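Local atomic coordinates of mannitol dehydrogenase (Helicobacter pylori, PDB entry 3TWO), a protein that probably catalyses the NADP(H)-dependent interconversion of cinnamyl alcohols and the corresponding aldehydes, as a zinc-binding member of the medium-chain dehydrogenase family. Residues B[5-9]-B[343-347]; B[84-88]-B[143-147]. The contacts are given in a common frame with arbitrary orientation. Residue numbers count along the deposited sequence, not the author numbering.

Contact 1: B[5-9]-B[343-347]; sequences SKGFA and MKKSF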
loop_
_atom_site.group_PDB
_atom_site.type_symbol
_atom_site.label_atom_id
_atom_site.label_comp_id
_atom_site.label_asym_id
_atom_site.label_seq_id
_atom_site.Cartn_x
_atom_site.Cartn_y
_atom_site.Cartn_z
ATOM N N SER B 5 7.268 37.402 -22.032
ATOM C CA SER B 5 7.733 36.066 -22.321
ATOM C C SER B 5 7.153 35.520 -23.582
ATOM O O SER B 5 6.180 36.047 -24.095
ATOM C CB SER B 5 7.381 35.096 -21.184
ATOM O OG SER B 5 7.783 35.582 -19.935
ATOM N N LYS B 6 7.730 34.401 -24.048
ATOM C CA LYS B 6 7.094 33.628 -25.096
ATOM C C LYS B 6 7.301 32.139 -24.950
ATOM O O LYS B 6 8.235 31.688 -24.315
ATOM C CB LYS B 6 7.479 34.129 -26.487
ATOM C CG LYS B 6 8.928 34.510 -26.630
ATOM C CD LYS B 6 9.136 35.159 -27.982
ATOM C CE LYS B 6 10.559 35.604 -28.181
ATOM N NZ LYS B 6 10.894 35.320 -29.608
ATOM N N GLY B 7 6.421 31.384 -25.573
ATOM C CA GLY B 7 6.450 29.945 -25.433
ATOM C C GLY B 7 5.482 29.239 -26.344
ATOM O O GLY B 7 4.979 29.798 -27.303
ATOM N N PHE B 8 5.258 27.976 -26.016
ATOM C CA PHE B 8 4.441 27.093 -26.801
ATOM C C PHE B 8 3.283 26.656 -25.933
ATOM O O PHE B 8 3.499 25.922 -24.949
ATOM C CB PHE B 8 5.297 25.904 -27.302
ATOM C CG PHE B 8 6.364 26.344 -28.257
ATOM C CD1 PHE B 8 7.649 26.646 -27.784
ATOM C CD2 PHE B 8 6.049 26.610 -29.584
ATOM C CE1 PHE B 8 8.654 27.137 -28.654
ATOM C CE2 PHE B 8 7.035 27.124 -30.472
ATOM C CZ PHE B 8 8.347 27.367 -29.992
ATOM N N ALA B 9 2.096 27.190 -26.279
ATOM C CA ALA B 9 0.847 26.993 -25.554
ATOM C C ALA B 9 -0.151 26.095 -26.297
ATOM O O ALA B 9 -0.225 26.103 -27.541
ATOM C CB ALA B 9 0.137 28.387 -25.207
ATOM N N MET B 343 15.616 25.420 -26.461
ATOM C CA MET B 343 14.810 26.609 -26.421
ATOM C C MET B 343 15.428 27.810 -27.142
ATOM O O MET B 343 14.711 28.547 -27.847
ATOM C CB MET B 343 14.404 26.985 -24.993
ATOM C CG MET B 343 13.197 27.878 -24.963
ATOM S SD MET B 343 11.703 26.975 -25.487
ATOM C CE MET B 343 11.977 25.397 -24.765
ATOM N N LYS B 344 16.734 27.991 -26.987
ATOM C CA LYS B 344 17.407 29.011 -27.778
ATOM C C LYS B 344 17.143 28.872 -29.268
ATOM O O LYS B 344 16.853 29.869 -29.938
ATOM C CB LYS B 344 18.921 28.960 -27.573
ATOM C CG LYS B 344 19.437 29.660 -26.351
ATOM C CD LYS B 344 19.193 31.174 -26.406
ATOM C CE LYS B 344 18.167 31.585 -25.332
ATOM N NZ LYS B 344 18.571 32.908 -24.833
ATOM N N LYS B 345 17.287 27.670 -29.816
ATOM C CA LYS B 345 17.122 27.542 -31.274
ATOM C C LYS B 345 15.655 27.681 -31.678
ATOM O O LYS B 345 15.354 28.092 -32.783
ATOM C CB LYS B 345 17.621 26.224 -31.816
ATOM C CG LYS B 345 19.072 25.935 -31.674
ATOM C CD LYS B 345 19.443 24.842 -32.747
ATOM C CE LYS B 345 20.695 24.004 -32.387
ATOM N NZ LYS B 345 22.002 24.728 -32.563
ATOM N N SER B 346 14.754 27.319 -30.789
ATOM C CA SER B 346 13.352 27.445 -31.070
ATOM C C SER B 346 12.990 28.886 -31.206
ATOM O O SER B 346 12.106 29.200 -31.982
ATOM C CB SER B 346 12.485 26.787 -29.982
ATOM O OG SER B 346 12.739 25.397 -29.914
ATOM N N PHE B 347 13.689 29.774 -30.497
ATOM C CA PHE B 347 13.358 31.197 -30.591
ATOM C C PHE B 347 14.263 32.094 -31.368
ATOM O O PHE B 347 14.301 33.255 -31.079
ATOM C CB PHE B 347 13.031 31.827 -29.228
ATOM C CG PHE B 347 11.728 31.368 -28.679
ATOM C CD1 PHE B 347 10.527 31.673 -29.348
ATOM C CD2 PHE B 347 11.692 30.586 -27.532
ATOM C CE1 PHE B 347 9.274 31.195 -28.857
ATOM C CE2 PHE B 347 10.484 30.126 -27.018
ATOM C CZ PHE B 347 9.251 30.424 -27.687
#
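In this medium-chain dehydrogenase the N-terminal strand meets the short C-terminal helix through the rings of Phe8 and Phe347. Phe347 is the first residue after helix 343-346 to leave helical geometry, and its CA-to-CB bond points toward segment 5-9. Its ring meets that of Phe8 with planes at 22° and centroids 5.2 Å apart; the two are so far slid that they barely overlap, and the closest approach is Phe8 CE1 to Phe347 CZ at 3.5 Å. Lys6 makes a CH-pi contact, its CG 4.2 Å from the Phe347 ring centroid, over one face, and its NZ lies 3.7 Å from Phe347 CD1. Met343 SD approaches the edge of the Phe8 ring, while Ser346 packs its CB nearby and turns its hydroxyl to Gly320 and Asp342. The strand's backbone bonds go to strand 18-24 and to Tyr132 and Asn134; toward the C-terminal segment the contact is van der Waals and ring packing, in which Gly7 presents its CA, 3.6 Å from Phe347 CZ at the ring edge.

Contact 2: B[84-88]-B[143-147]; sequences DVVGV and VISVD
Two short extended segments pair antiparallel. Gly87 and Ile144 form a hydrogen-bonded pair (CA-CA 4.9 Å) with both bonds made: Gly87 N to Ile144 O and Ile144 N to Gly87 O, each 2.8 Å. Val86 and Ser145 follow as a non-hydrogen-bonded pair, CA-CA 4.7 Å. Beyond it Val146 N donates to Val85 O at 2.8 Å, but the return bond is missing: Val85 N lies 4.4 Å from Val146 O. The touching parts, CA 85 to 87 and CA 143 to 146, run 125° apart. Ser145 N is satisfied by Gln300 of helix 296-308, the backbone of Val86 by Gly68, Asp84 OD1 by a salt bridge with Lys81, and Asp147 OD1 by Asn149 N. Val86 (m) puts CB 3.6 Å from CG1 of Val143 (t); Val85 and Val146, both t, meet CG1 to CG1 at 4.1 Å. Ile144 (m, m) packs against helix 296-308. With strand 65-73 on its other edge, strand 85-88 is an inner strand of the GroES-like catalytic domain of zinc alcohol dehydrogenases.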
loop_
_atom_site.group_PDB
_atom_site.type_symbol
_atom_site.label_atom_id
_atom_site.label_comp_id
_atom_site.label_asym_id
_atom_site.label_seq_id
_atom_site.Cartn_x
_atom_site.Cartn_y
_atom_site.Cartn_z
ATOM N N ASP B 84 24.824 32.436 -13.066
ATOM C CA ASP B 84 24.694 31.052 -12.493
ATOM C C ASP B 84 23.890 30.098 -13.365
ATOM O O ASP B 84 22.831 30.475 -13.940
ATOM C CB ASP B 84 24.032 31.031 -11.107
ATOM C CG ASP B 84 24.959 31.493 -9.999
ATOM O OD1 ASP B 84 26.154 31.751 -10.253
ATOM O OD2 ASP B 84 24.469 31.647 -8.858
ATOM N N VAL B 85 24.348 28.854 -13.416
ATOM C CA VAL B 85 23.625 27.819 -14.158
ATOM C C VAL B 85 22.689 27.057 -13.209
ATOM O O VAL B 85 23.106 26.586 -12.150
ATOM C CB VAL B 85 24.600 26.871 -14.954
ATOM C CG1 VAL B 85 23.773 25.976 -15.825
ATOM C CG2 VAL B 85 25.584 27.695 -15.860
ATOM N N VAL B 86 21.414 26.925 -13.588
ATOM C CA VAL B 86 20.421 26.487 -12.655
ATOM C C VAL B 86 19.344 25.612 -13.243
ATOM O O VAL B 86 19.146 25.584 -14.434
ATOM C CB VAL B 86 19.702 27.733 -11.998
ATOM C CG1 VAL B 86 20.662 28.527 -11.152
ATOM C CG2 VAL B 86 19.105 28.623 -13.064
ATOM N N GLY B 87 18.565 24.944 -12.395
ATOM C CA GLY B 87 17.422 24.194 -12.903
ATOM C C GLY B 87 16.180 24.512 -12.122
ATOM O O GLY B 87 16.257 24.957 -10.944
ATOM N N VAL B 88 15.024 24.309 -12.774
ATOM C CA VAL B 88 13.721 24.425 -12.134
ATOM C C VAL B 88 12.915 23.147 -12.403
ATOM O O VAL B 88 12.936 22.606 -13.543
ATOM C CB VAL B 88 12.955 25.698 -12.622
ATOM C CG1 VAL B 88 11.565 25.821 -11.969
ATOM C CG2 VAL B 88 13.806 26.931 -12.352
ATOM N N VAL B 143 14.920 27.132 -6.648
ATOM C CA VAL B 143 15.837 27.051 -7.787
ATOM C C VAL B 143 17.002 26.072 -7.479
ATOM O O VAL B 143 17.633 26.142 -6.412
ATOM C CB VAL B 143 16.350 28.474 -8.167
ATOM C CG1 VAL B 143 17.388 28.399 -9.308
ATOM C CG2 VAL B 143 15.155 29.382 -8.560
ATOM N N ILE B 144 17.315 25.177 -8.399
ATOM C CA ILE B 144 18.362 24.198 -8.135
ATOM C C ILE B 144 19.682 24.729 -8.710
ATOM O O ILE B 144 19.700 25.206 -9.848
ATOM C CB ILE B 144 17.967 22.819 -8.800
ATOM C CG1 ILE B 144 16.532 22.407 -8.315
ATOM C CG2 ILE B 144 19.113 21.739 -8.662
ATOM C CD1 ILE B 144 16.337 22.458 -6.779
ATOM N N SER B 145 20.776 24.615 -7.961
ATOM C CA SER B 145 22.066 25.044 -8.450
ATOM C C SER B 145 22.723 23.939 -9.306
ATOM O O SER B 145 22.691 22.766 -8.951
ATOM C CB SER B 145 22.948 25.355 -7.263
ATOM O OG SER B 145 24.235 25.426 -7.713
ATOM N N VAL B 146 23.269 24.305 -10.460
ATOM C CA VAL B 146 23.793 23.287 -11.395
ATOM C C VAL B 146 25.243 23.636 -11.732
ATOM O O VAL B 146 25.541 24.819 -12.014
ATOM C CB VAL B 146 22.986 23.251 -12.699
ATOM C CG1 VAL B 146 23.696 22.395 -13.767
ATOM C CG2 VAL B 146 21.540 22.743 -12.426
ATOM N N ASP B 147 26.137 22.641 -11.688
ATOM C CA ASP B 147 27.558 22.855 -12.036
ATOM C C ASP B 147 27.693 23.483 -13.418
ATOM O O ASP B 147 27.141 22.964 -14.363
ATOM C CB ASP B 147 28.266 21.504 -12.107
ATOM C CG ASP B 147 29.750 21.659 -12.187
ATOM O OD1 ASP B 147 30.312 22.172 -13.183
ATOM O OD2 ASP B 147 30.361 21.321 -11.183
#

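Contact 1 joins residues 334 apart in sequence, close to the two ends of the chain, and contact 2 is nested inside the loop it closes. Their centres lie 20 Å apart, with nearest atoms about 12 Å apart and no touch. The connection runs through the mixed sheet: strand 338-342, which leads directly into helix 343-346, pairs with strand 31-40, then comes 65-73, then 85-88, the strand of contact 2. Along the chain, the parallel, Rossmann-type sheet comes after contact 2, and the chain then returns to the catalytic domain to end at contact 1, the discontinuous domain layout known from medium-chain dehydrogenases, whose cofactor lies between the domains.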